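Local coordinates for protein EH1AB1 (Metagenome, PDB 6I8F) that hydrolyses esters, probably through a serine nucleophile of the alpha/beta-hydrolase type, at residues M53-E58 with I110-S115. Numbering follows the deposited sequence.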
# COMPACT_ATOMS: atom_id res chain seq x y z
N MET A 53 20.17 -8.14 -21.71
CA MET A 53 18.99 -7.37 -22.05
C MET A 53 18.30 -6.87 -20.77
O MET A 53 17.85 -5.74 -20.74
CB MET A 53 18.00 -8.22 -22.85
CG MET A 53 18.52 -8.61 -24.21
SD MET A 53 17.35 -9.74 -25.01
CE MET A 53 16.11 -8.56 -25.54
N SER A 54 18.23 -7.72 -19.74
CA SER A 54 17.64 -7.35 -18.46
C SER A 54 18.46 -6.25 -17.80
O SER A 54 17.90 -5.25 -17.38
CB SER A 54 17.47 -8.53 -17.56
OG SER A 54 16.58 -9.45 -18.15
N GLU A 55 19.79 -6.41 -17.74
CA GLU A 55 20.66 -5.35 -17.22
C GLU A 55 20.39 -4.02 -17.91
O GLU A 55 20.32 -2.97 -17.26
CB GLU A 55 22.13 -5.68 -17.44
CG GLU A 55 22.67 -6.68 -16.46
CD GLU A 55 24.19 -6.71 -16.41
OE1 GLU A 55 24.81 -5.61 -16.28
OE2 GLU A 55 24.74 -7.82 -16.48
N ASP A 56 20.27 -4.06 -19.25
CA ASP A 56 20.17 -2.86 -20.07
C ASP A 56 18.72 -2.34 -20.11
O ASP A 56 18.47 -1.31 -20.72
CB ASP A 56 20.71 -3.11 -21.48
CG ASP A 56 21.07 -1.85 -22.26
OD1 ASP A 56 21.50 -0.84 -21.63
OD2 ASP A 56 20.89 -1.87 -23.50
N GLY A 57 17.79 -3.08 -19.49
CA GLY A 57 16.37 -2.72 -19.41
C GLY A 57 16.00 -2.04 -18.09
O GLY A 57 14.90 -1.55 -17.94
N GLU A 58 16.91 -2.06 -17.11
CA GLU A 58 16.75 -1.29 -15.89
C GLU A 58 17.08 0.17 -16.17
O GLU A 58 17.90 0.47 -17.03
CB GLU A 58 17.72 -1.72 -14.80
CG GLU A 58 17.52 -3.11 -14.24
CD GLU A 58 18.16 -3.25 -12.88
OE1 GLU A 58 19.42 -3.22 -12.82
OE2 GLU A 58 17.41 -3.32 -11.86
N ILE A 110 22.37 -10.84 -9.61
CA ILE A 110 22.48 -9.59 -8.88
C ILE A 110 22.50 -8.40 -9.86
O ILE A 110 21.89 -7.35 -9.58
CB ILE A 110 23.66 -9.63 -7.90
CG1 ILE A 110 23.37 -10.63 -6.78
CG2 ILE A 110 23.97 -8.23 -7.35
CD1 ILE A 110 24.50 -10.84 -5.79
N GLU A 111 23.12 -8.56 -11.04
CA GLU A 111 23.32 -7.44 -11.95
C GLU A 111 22.01 -7.04 -12.65
O GLU A 111 21.85 -5.88 -12.98
CB GLU A 111 24.38 -7.72 -13.01
CG GLU A 111 25.75 -7.99 -12.44
CD GLU A 111 26.37 -6.88 -11.61
OE1 GLU A 111 25.96 -5.70 -11.74
OE2 GLU A 111 27.27 -7.20 -10.84
N THR A 112 21.13 -8.00 -12.94
CA THR A 112 19.89 -7.74 -13.70
C THR A 112 18.93 -6.87 -12.88
O THR A 112 18.04 -6.24 -13.45
CB THR A 112 19.23 -9.06 -14.14
OG1 THR A 112 18.96 -9.85 -12.98
CG2 THR A 112 20.08 -9.86 -15.10
N HIS A 113 19.09 -6.86 -11.56
CA HIS A 113 18.18 -6.16 -10.64
C HIS A 113 18.92 -5.12 -9.78
O HIS A 113 18.39 -4.64 -8.80
CB HIS A 113 17.45 -7.19 -9.77
CG HIS A 113 16.42 -7.98 -10.51
ND1 HIS A 113 16.76 -8.88 -11.52
CD2 HIS A 113 15.07 -8.00 -10.40
CE1 HIS A 113 15.65 -9.42 -11.99
NE2 HIS A 113 14.60 -8.90 -11.32
N ASP A 114 20.15 -4.78 -10.18
CA ASP A 114 21.05 -3.89 -9.42
C ASP A 114 20.48 -2.47 -9.28
O ASP A 114 20.45 -1.93 -8.17
CB ASP A 114 22.43 -3.86 -10.08
CG ASP A 114 23.40 -2.92 -9.39
OD1 ASP A 114 23.92 -3.29 -8.33
OD2 ASP A 114 23.59 -1.80 -9.92
N SER A 115 20.04 -1.87 -10.38
CA SER A 115 19.47 -0.51 -10.36
C SER A 115 18.20 -0.46 -9.49
O SER A 115 17.95 0.54 -8.79
CB SER A 115 19.19 0.02 -11.75
OG SER A 115 20.39 0.20 -12.50
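Glu58 reaches from the type I turn Glu55-Glu58 to the start of helix 114-124, where its OE1 accepts the backbone N-H of Ser115 at 2.9 Å. The bond is fairly straight (156°) and meets OE1 on the syn side, 31° out of the carboxylate plane. In this tight part of the contact Glu58 CD lies 3.0 Å from Thr112 O, OE2 sits against the backbone of His113, and Glu58 CB rests on Ser115 CB at 3.8 Å. Thr116 OG1 bonds OE2, so the first turn of the helix grips both oxygens of the buried acid, and its N-terminal end would be expected to favour the negative charge. Separately, Ser115 OG bonds Ala59 O. An alanine in place of Glu58 would probably leave the N-H of Ser115 and the hydroxyl of Thr116 without this acceptor and open a gap beside Thr112 and His113. Toward the partly exposed side the fit is looser: Ser54 CB touches Thr112 CG2 at 3.8 Å, and Glu55 OE2 lies 3.5 Å from Glu111 CB. The two carboxylates stay apart, Glu55 OE1 4.7 Å from Glu111 OE1; chi2 (-60°) turns Glu111 CD off an extended course, and its carboxylate pairs with Arg82, which would probably ease the like charges. Within 110-115, His113 ND1 donates to Thr112 OG1 at 2.8 Å, nearly in the ring plane, and NE2 bonds Asp174, next to Ser175, the probable nucleophile. The arrangement joins the C-terminal part of helix 43-55 to a helix N-terminus of the alpha/beta-hydrolase fold, with His113, its N-cap residue, near the presumed Ser-His-Asp triad.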